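Local coordinates for protein translation elongation factor 1A (PDB 3WND) that probably serves as a translation elongation factor, a GTP-binding protein related to SelB, EF-Tu and aIF2 gamma that binds cysteinyl-tRNA(Cys) in its GTP-bound form, at residues G217-T225 / D233-S241; P192-A200 / I267-E277. All blocks are in the same frame, centred on the assembly; numbering follows the deposited sequence. Where two conformers were deposited one is given.

Both contacts belong to the antiparallel beta domain that follows the nucleotide-binding domain, and both lie away from the GDP site. Contact 1 is local and partly buried, the hairpin of strands 224-228 and 232-241 with the turn before it; contact 2 is buried and pairs strand 194-203 with strand 272-274, enclosing the whole of contact 1 in the intervening chain. Strands 224-228 and 272-274 are neighbours in one sheet, and Thr225 touches Ile273 and Asp275 where the contacts meet. Their chemistry follows their place: lysines, carboxylates and water on the outer hairpin, isoleucines and a two-pronged arginine-glutamate bridge inside, near the other domains.

Contact 1: residues G217-T225 / D233-S241; sequences GISKDKDKT and DIEIRSIQS
Thr225 and Ile234 form an antiparallel hydrogen-bonded pair, each backbone NH given to the other's carbonyl, and the next rung is the nearly straight bond from Ile236 N to Asp223 O (2.9 Å, 164°). Beyond it the type II turn Lys220-Asp223 takes over, closed by Asp223 N on Lys220 O, while Lys220 N meets Asp223 OD2 from above the carboxylate plane. Lys222 N bonds to Ile236 O at 2.8 Å, though bent to 134°. Lys222, folded at chi2 and chi4, lays NZ above the carbonyl plane of Arg237 O, 3.1 Å away, in a salt bridge with Asp221 whose hydrogen bonds, to both oxygens, are weak. With CG anti to the backbone N (chi1 -168°), the Asp221 carboxylate turns toward the strand and puts OD1 3.0 Å from Arg237 O, acceptor against acceptor, with the ammonium close to both. A leucine at Asp221 would probably leave Lys222 NZ without its carboxylate mate. Lys224 NZ bridges Glu235 OE1 (3.5 Å), an oxygen Lys260 shares, and a water bonds to Lys222 O and, weakly, to Glu235 OE2. Strong backbone bonds thus set the register, and weaker lysine and water bonds offset the crowded oxygens round Asp221 and Glu235.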
loop_
_atom_site.group_PDB
_atom_site.type_symbol
_atom_site.label_atom_id
_atom_site.label_comp_id
_atom_site.label_asym_id
_atom_site.label_seq_id
_atom_site.Cartn_x
_atom_site.Cartn_y
_atom_site.Cartn_z
ATOM N N GLY A 217 13.331 -8.538 6.247
ATOM C CA GLY A 217 14.641 -8.528 6.848
ATOM C C GLY A 217 14.699 -7.523 7.997
ATOM O O GLY A 217 13.690 -7.039 8.505
ATOM N N ILE A 218 15.932 -7.239 8.388
ATOM C CA ILE A 218 16.195 -6.209 9.409
ATOM C C ILE A 218 17.267 -5.313 8.821
ATOM O O ILE A 218 18.374 -5.765 8.543
ATOM C CB ILE A 218 16.686 -6.777 10.761
ATOM C CG1 ILE A 218 15.686 -7.795 11.294
ATOM C CG2 ILE A 218 16.926 -5.620 11.773
ATOM C CD1 ILE A 218 16.034 -8.407 12.647
ATOM N N SER A 219 16.926 -4.018 8.616
ATOM C CA SER A 219 17.931 -3.088 8.079
ATOM C C SER A 219 18.742 -2.563 9.273
ATOM O O SER A 219 18.208 -2.345 10.342
ATOM C CB SER A 219 17.208 -1.922 7.341
ATOM O OG SER A 219 18.114 -0.988 6.888
ATOM N N LYS A 220 20.053 -2.450 9.120
ATOM C CA LYS A 220 20.903 -2.032 10.232
ATOM C C LYS A 220 21.631 -0.764 9.906
ATOM O O LYS A 220 22.072 -0.537 8.760
ATOM C CB LYS A 220 21.920 -3.137 10.538
ATOM C CG LYS A 220 21.289 -4.396 11.159
ATOM C CD LYS A 220 22.310 -5.537 11.277
ATOM C CE LYS A 220 23.390 -5.306 12.300
ATOM N NZ LYS A 220 22.727 -5.315 13.651
ATOM N N ASP A 221 21.748 0.087 10.942
ATOM C CA ASP A 221 22.544 1.312 10.775
ATOM C C ASP A 221 23.972 0.940 10.378
ATOM O O ASP A 221 24.538 -0.044 10.854
ATOM C CB ASP A 221 22.470 2.089 12.101
ATOM C CG ASP A 221 23.019 3.517 11.980
ATOM O OD1 ASP A 221 23.226 4.075 10.897
ATOM O OD2 ASP A 221 23.157 4.111 13.049
ATOM N N LYS A 222 24.544 1.712 9.437
ATOM C CA LYS A 222 25.865 1.468 8.914
ATOM C C LYS A 222 25.933 0.356 7.861
ATOM O O LYS A 222 27.004 0.060 7.349
ATOM C CB LYS A 222 26.944 1.343 9.985
ATOM C CG LYS A 222 26.812 2.470 11.042
ATOM C CD LYS A 222 26.902 3.858 10.266
ATOM C CE LYS A 222 27.239 5.003 11.188
ATOM N NZ LYS A 222 26.094 5.218 12.013
ATOM N N ASP A 223 24.789 -0.244 7.481
ATOM C CA ASP A 223 24.835 -1.220 6.409
ATOM C C ASP A 223 25.400 -0.620 5.105
ATOM O O ASP A 223 25.157 0.517 4.770
ATOM C CB ASP A 223 23.398 -1.703 6.051
ATOM C CG ASP A 223 22.965 -2.900 6.934
ATOM O OD1 ASP A 223 23.801 -3.484 7.687
ATOM O OD2 ASP A 223 21.756 -3.205 6.787
ATOM N N LYS A 224 26.221 -1.408 4.459
ATOM C CA LYS A 224 26.656 -1.052 3.146
ATOM C C LYS A 224 25.841 -1.921 2.211
ATOM O O LYS A 224 25.870 -3.155 2.305
ATOM C CB LYS A 224 28.154 -1.368 3.053
ATOM C CG LYS A 224 29.026 -0.486 4.021
ATOM C CD LYS A 224 30.529 -0.587 3.651
ATOM C CE LYS A 224 31.021 0.708 2.982
ATOM N NZ LYS A 224 30.762 1.940 3.798
ATOM N N THR A 225 25.080 -1.287 1.307
ATOM C CA THR A 225 24.100 -2.047 0.524
ATOM C C THR A 225 23.964 -1.302 -0.738
ATOM O O THR A 225 24.941 -0.590 -1.121
ATOM C CB THR A 225 22.808 -2.249 1.351
ATOM O OG1 THR A 225 21.880 -3.058 0.643
ATOM C CG2 THR A 225 22.186 -0.922 1.822
ATOM N N ASP A 233 26.173 1.516 -5.052
ATOM C CA ASP A 233 26.489 1.264 -3.649
ATOM C C ASP A 233 26.185 2.447 -2.704
ATOM O O ASP A 233 26.407 3.606 -3.075
ATOM C CB ASP A 233 27.968 1.013 -3.544
ATOM C CG ASP A 233 28.394 -0.218 -4.330
ATOM O OD1 ASP A 233 27.775 -1.282 -4.092
ATOM O OD2 ASP A 233 29.286 -0.116 -5.146
ATOM N N ILE A 234 25.547 2.158 -1.527
ATOM C CA ILE A 234 25.203 3.233 -0.605
ATOM C C ILE A 234 25.523 2.758 0.778
ATOM O O ILE A 234 25.785 1.576 0.954
ATOM C CB ILE A 234 23.708 3.685 -0.748
ATOM C CG1 ILE A 234 22.768 2.472 -0.460
ATOM C CG2 ILE A 234 23.367 4.203 -2.152
ATOM C CD1 ILE A 234 21.313 2.875 -0.121
ATOM N N GLU A 235 25.630 3.711 1.717
ATOM C CA GLU A 235 25.756 3.289 3.134
ATOM C C GLU A 235 24.629 3.945 3.839
ATOM O O GLU A 235 24.361 5.142 3.595
ATOM C CB GLU A 235 27.133 3.790 3.754
ATOM C CG GLU A 235 27.267 3.526 5.280
ATOM C CD GLU A 235 28.476 4.232 5.858
ATOM O OE1 GLU A 235 29.279 4.850 5.098
ATOM O OE2 GLU A 235 28.575 4.233 7.100
ATOM N N ILE A 236 24.036 3.202 4.792
ATOM C CA ILE A 236 23.051 3.790 5.683
ATOM C C ILE A 236 23.746 4.502 6.835
ATOM O O ILE A 236 24.364 3.850 7.707
ATOM C CB ILE A 236 22.148 2.700 6.200
ATOM C CG1 ILE A 236 21.411 2.062 4.971
ATOM C CG2 ILE A 236 21.149 3.314 7.230
ATOM C CD1 ILE A 236 20.403 0.983 5.375
ATOM N N ARG A 237 23.714 5.841 6.823
ATOM C CA ARG A 237 24.373 6.612 7.874
ATOM C C ARG A 237 23.589 6.698 9.194
ATOM O O ARG A 237 24.202 6.862 10.267
ATOM C CB ARG A 237 24.622 8.044 7.395
ATOM C CG ARG A 237 25.626 8.240 6.297
ATOM C CD ARG A 237 25.890 9.690 5.917
ATOM N NE ARG A 237 24.747 10.284 5.248
ATOM C CZ ARG A 237 24.767 11.456 4.616
ATOM N NH1 ARG A 237 25.843 12.132 4.595
ATOM N NH2 ARG A 237 23.636 11.903 4.044
ATOM N N SER A 238 22.228 6.665 9.150
ATOM C CA SER A 238 21.442 6.578 10.413
ATOM C C SER A 238 20.057 6.156 9.977
ATOM O O SER A 238 19.698 6.266 8.809
ATOM C CB SER A 238 21.348 7.935 11.155
ATOM O OG SER A 238 20.794 8.888 10.253
ATOM N N ILE A 239 19.331 5.566 10.903
ATOM C CA ILE A 239 17.925 5.210 10.665
ATOM C C ILE A 239 17.162 5.917 11.775
ATOM O O ILE A 239 17.499 5.745 12.981
ATOM C CB ILE A 239 17.764 3.667 10.803
ATOM C CG1 ILE A 239 18.778 2.927 9.859
ATOM C CG2 ILE A 239 16.309 3.272 10.518
ATOM C CD1 ILE A 239 18.677 1.405 9.891
ATOM N N GLN A 240 16.034 6.522 11.410
ATOM C CA GLN A 240 15.171 7.166 12.423
ATOM C C GLN A 240 13.780 6.483 12.363
ATOM O O GLN A 240 13.303 6.164 11.260
ATOM C CB GLN A 240 15.002 8.693 12.086
ATOM C CG GLN A 240 16.240 9.486 12.339
ATOM C CD GLN A 240 17.387 9.376 11.297
ATOM O OE1 GLN A 240 18.509 9.169 11.723
ATOM N NE2 GLN A 240 17.137 9.565 9.958
ATOM N N SER A 241 13.152 6.259 13.516
ATOM C CA SER A 241 11.740 5.861 13.526
ATOM C C SER A 241 11.007 6.769 14.475
ATOM O O SER A 241 11.443 6.882 15.640
ATOM C CB SER A 241 11.491 4.340 13.784
ATOM O OG SER A 241 10.264 3.888 13.092
HETATM O O HOH W 1 29.157 1.460 7.275
HETATM O O HOH W 2 27.383 -1.700 -1.132
#

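Contact 2: residues P192-A200 / I267-E277; sequences PARIFIDHA and IERGFIISDKE
Arg194 grips Glu277 side-on, NE to OE2 and NH2 to OE1, both at 2.9 Å, with the guanidinium and carboxylate planes only 28° apart. The fit depends on two bends: chi3 of the arginine (71°) turns its head toward the glutamate, and chi2 of Glu277 folds the carboxylate back to meet it. OE2 lies within the guanidinium plane and takes NE on its syn side, while its anti lone pair receives the hydroxyl of Ser274; NH2 instead approaches OE1 from above the carboxylate plane. Phe196 CE1 lies over one face of the guanidinium, toward its rim, and Asp350 and Ser347 take up NH2 and OE1 respectively.

Next along the strands, Ile195 N bonds to Ile273 O and Ile273 N to Ile195 O, both at 2.8 Å. Phe196 and Ile272 run side by side on the face that carries Arg194. Ile197 sends CD1 in among Ile267, Phe271 and Ile273, lying 3.9 Å from Ile273 CG1 and crossing that side chain at about a right angle.

At the far end the type II turn Glu268-Phe271 offers Gly270 N to Ile197 O. The bent chain of Arg269 brings NE to a lone pair of Asp198 O, in the carbonyl plane, at 3.0 Å (173°); its NH1 goes on to Asp49. His199 ND1 donates to Asp198 OD1, 2.6 Å away, at the classic bulge facing Leu211. An apolar isoleucine centre closed at each end by a charged group is consistent with a strand pair whose arginines reach other parts of the chain.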
loop_
_atom_site.group_PDB
_atom_site.type_symbol
_atom_site.label_atom_id
_atom_site.label_comp_id
_atom_site.label_asym_id
_atom_site.label_seq_id
_atom_site.Cartn_x
_atom_site.Cartn_y
_atom_site.Cartn_z
ATOM N N PRO A 192 16.850 -11.478 3.600
ATOM C CA PRO A 192 17.663 -10.278 3.273
ATOM C C PRO A 192 16.844 -9.009 3.314
ATOM O O PRO A 192 15.677 -9.035 2.907
ATOM C CB PRO A 192 18.160 -10.574 1.873
ATOM C CG PRO A 192 18.193 -12.111 1.782
ATOM C CD PRO A 192 16.954 -12.570 2.603
ATOM N N ALA A 193 17.402 -7.942 3.891
ATOM C CA ALA A 193 16.665 -6.704 3.980
ATOM C C ALA A 193 16.273 -6.084 2.645
ATOM O O ALA A 193 17.075 -6.023 1.674
ATOM C CB ALA A 193 17.458 -5.636 4.752
ATOM N N ARG A 194 15.017 -5.588 2.591
ATOM C CA ARG A 194 14.613 -4.712 1.485
ATOM C C ARG A 194 13.844 -3.566 2.079
ATOM O O ARG A 194 12.987 -3.823 2.980
ATOM C CB ARG A 194 13.657 -5.444 0.482
ATOM C CG ARG A 194 14.242 -6.724 -0.046
ATOM C CD ARG A 194 13.228 -7.421 -0.984
ATOM N NE ARG A 194 13.040 -6.723 -2.253
ATOM C CZ ARG A 194 11.853 -6.667 -2.917
ATOM N NH1 ARG A 194 10.666 -7.054 -2.343
ATOM N NH2 ARG A 194 11.793 -6.107 -4.137
ATOM N N ILE A 195 14.102 -2.360 1.584
ATOM C CA ILE A 195 13.372 -1.163 2.036
ATOM C C ILE A 195 12.796 -0.507 0.794
ATOM O O ILE A 195 13.511 -0.247 -0.194
ATOM C CB ILE A 195 14.336 -0.189 2.795
ATOM C CG1 ILE A 195 14.982 -0.937 4.022
ATOM C CG2 ILE A 195 13.523 1.081 3.276
ATOM C CD1 ILE A 195 16.471 -1.308 3.695
ATOM N N PHE A 196 11.494 -0.202 0.823
ATOM C CA PHE A 196 10.859 0.542 -0.312
ATOM C C PHE A 196 10.783 2.007 0.077
ATOM O O PHE A 196 10.440 2.328 1.171
ATOM C CB PHE A 196 9.400 0.068 -0.509
ATOM C CG PHE A 196 9.243 -1.252 -1.238
ATOM C CD1 PHE A 196 10.366 -2.026 -1.607
ATOM C CD2 PHE A 196 7.966 -1.708 -1.533
ATOM C CE1 PHE A 196 10.180 -3.281 -2.233
ATOM C CE2 PHE A 196 7.809 -2.953 -2.170
ATOM C CZ PHE A 196 8.893 -3.708 -2.493
ATOM N N ILE A 197 11.237 2.879 -0.787
ATOM C CA ILE A 197 11.263 4.270 -0.552
ATOM C C ILE A 197 10.043 4.999 -1.074
ATOM O O ILE A 197 9.670 4.798 -2.210
ATOM C CB ILE A 197 12.503 4.852 -1.306
ATOM C CG1 ILE A 197 13.839 4.312 -0.641
ATOM C CG2 ILE A 197 12.413 6.380 -1.309
ATOM C CD1 ILE A 197 15.050 4.561 -1.524
ATOM N N ASP A 198 9.364 5.780 -0.213
ATOM C CA ASP A 198 8.178 6.467 -0.730
ATOM C C ASP A 198 8.438 7.967 -0.916
ATOM O O ASP A 198 7.682 8.650 -1.663
ATOM C CB ASP A 198 6.888 6.229 0.132
ATOM C CG ASP A 198 7.108 6.346 1.579
ATOM O OD1 ASP A 198 7.352 7.451 2.079
ATOM O OD2 ASP A 198 6.961 5.337 2.255
ATOM N N HIS A 199 9.495 8.490 -0.247
ATOM C CA HIS A 199 9.827 9.931 -0.414
ATOM C C HIS A 199 11.330 10.032 -0.265
ATOM O O HIS A 199 11.978 9.278 0.448
ATOM C CB HIS A 199 9.180 10.805 0.670
ATOM C CG HIS A 199 7.715 10.861 0.591
ATOM N ND1 HIS A 199 6.906 9.855 1.155
ATOM C CD2 HIS A 199 6.835 11.802 -0.025
ATOM C CE1 HIS A 199 5.561 10.181 0.925
ATOM N NE2 HIS A 199 5.529 11.391 0.232
ATOM N N ALA A 200 11.914 11.030 -0.917
ATOM C CA ALA A 200 13.362 11.314 -0.822
ATOM C C ALA A 200 13.473 12.852 -0.860
ATOM O O ALA A 200 12.921 13.521 -1.761
ATOM C CB ALA A 200 14.124 10.729 -2.053
ATOM N N ILE A 267 16.788 10.026 -6.650
ATOM C CA ILE A 267 15.915 8.988 -6.067
ATOM C C ILE A 267 14.471 9.363 -6.335
ATOM O O ILE A 267 14.085 10.508 -6.052
ATOM C CB ILE A 267 16.172 8.842 -4.532
ATOM C CG1 ILE A 267 17.694 8.538 -4.343
ATOM C CG2 ILE A 267 15.262 7.783 -3.962
ATOM C CD1 ILE A 267 18.043 8.226 -2.857
ATOM N N GLU A 268 13.661 8.363 -6.708
ATOM C CA GLU A 268 12.187 8.562 -6.821
ATOM C C GLU A 268 11.437 7.559 -5.906
ATOM O O GLU A 268 12.003 6.494 -5.484
ATOM C CB GLU A 268 11.789 8.318 -8.322
ATOM C CG GLU A 268 12.422 9.287 -9.328
ATOM C CD GLU A 268 12.074 10.794 -9.086
ATOM O OE1 GLU A 268 10.955 11.131 -8.571
ATOM O OE2 GLU A 268 12.850 11.639 -9.484
ATOM N N ARG A 269 10.202 7.921 -5.532
ATOM C CA ARG A 269 9.352 6.914 -4.954
ATOM C C ARG A 269 9.384 5.604 -5.798
ATOM O O ARG A 269 9.264 5.651 -7.024
ATOM C CB ARG A 269 7.895 7.410 -4.888
ATOM C CG ARG A 269 6.910 6.326 -4.407
ATOM C CD ARG A 269 5.476 6.814 -4.396
ATOM N NE ARG A 269 5.430 7.916 -3.460
ATOM C CZ ARG A 269 4.342 8.675 -3.319
ATOM N NH1 ARG A 269 3.197 8.318 -3.923
ATOM N NH2 ARG A 269 4.382 9.686 -2.489
ATOM N N GLY A 270 9.559 4.447 -5.167
ATOM C CA GLY A 270 9.609 3.254 -5.976
ATOM C C GLY A 270 11.002 2.608 -5.980
ATOM O O GLY A 270 11.141 1.421 -6.299
ATOM N N PHE A 271 12.009 3.391 -5.632
ATOM C CA PHE A 271 13.354 2.844 -5.536
ATOM C C PHE A 271 13.415 1.926 -4.350
ATOM O O PHE A 271 12.615 2.061 -3.382
ATOM C CB PHE A 271 14.359 4.036 -5.360
ATOM C CG PHE A 271 14.742 4.691 -6.691
ATOM C CD1 PHE A 271 13.808 4.844 -7.721
ATOM C CD2 PHE A 271 16.037 5.169 -6.880
ATOM C CE1 PHE A 271 14.189 5.481 -8.945
ATOM C CE2 PHE A 271 16.385 5.786 -8.081
ATOM C CZ PHE A 271 15.516 5.939 -9.104
ATOM N N ILE A 272 14.348 1.008 -4.363
ATOM C CA ILE A 272 14.458 -0.013 -3.338
ATOM C C ILE A 272 15.897 -0.047 -2.827
ATOM O O ILE A 272 16.875 -0.006 -3.624
ATOM C CB ILE A 272 14.180 -1.426 -3.962
ATOM C CG1 ILE A 272 12.698 -1.476 -4.480
ATOM C CG2 ILE A 272 14.345 -2.507 -2.885
ATOM C CD1 ILE A 272 12.423 -2.740 -5.318
ATOM N N ILE A 273 16.031 -0.143 -1.517
ATOM C CA ILE A 273 17.323 -0.354 -0.959
ATOM C C ILE A 273 17.393 -1.852 -0.625
ATOM O O ILE A 273 16.547 -2.407 0.170
ATOM C CB ILE A 273 17.559 0.451 0.373
ATOM C CG1 ILE A 273 17.564 1.981 0.014
ATOM C CG2 ILE A 273 18.849 -0.010 1.069
ATOM C CD1 ILE A 273 17.418 2.893 1.219
ATOM N N SER A 274 18.407 -2.525 -1.151
ATOM C CA SER A 274 18.606 -3.925 -0.950
ATOM C C SER A 274 19.907 -4.287 -1.583
ATOM O O SER A 274 20.483 -3.498 -2.373
ATOM C CB SER A 274 17.471 -4.820 -1.465
ATOM O OG SER A 274 17.625 -5.107 -2.775
ATOM N N ASP A 275 20.348 -5.515 -1.323
ATOM C CA ASP A 275 21.675 -5.940 -1.920
ATOM C C ASP A 275 21.507 -6.370 -3.373
ATOM O O ASP A 275 22.470 -6.402 -4.120
ATOM C CB ASP A 275 22.235 -7.083 -1.097
ATOM C CG ASP A 275 22.832 -6.626 0.207
ATOM O OD1 ASP A 275 23.115 -5.424 0.378
ATOM O OD2 ASP A 275 23.105 -7.480 1.028
ATOM N N LYS A 276 20.290 -6.781 -3.776
ATOM C CA LYS A 276 20.134 -7.262 -5.174
ATOM C C LYS A 276 18.639 -7.116 -5.559
ATOM O O LYS A 276 17.727 -7.595 -4.855
ATOM C CB LYS A 276 20.515 -8.767 -5.225
ATOM C CG LYS A 276 20.317 -9.410 -6.560
ATOM C CD LYS A 276 21.061 -8.652 -7.693
ATOM C CE LYS A 276 21.029 -9.401 -9.047
ATOM N NZ LYS A 276 19.631 -9.557 -9.593
ATOM N N GLU A 277 18.393 -6.557 -6.730
ATOM C CA GLU A 277 17.057 -6.529 -7.323
ATOM C C GLU A 277 17.145 -6.766 -8.774
ATOM O O GLU A 277 18.210 -6.471 -9.370
ATOM C CB GLU A 277 16.375 -5.096 -7.138
ATOM C CG GLU A 277 16.161 -4.746 -5.651
ATOM C CD GLU A 277 15.149 -5.651 -4.966
ATOM O OE1 GLU A 277 14.231 -6.133 -5.666
ATOM O OE2 GLU A 277 15.320 -5.860 -3.743
HETATM O O HOH W 3 19.194 -7.179 0.717
#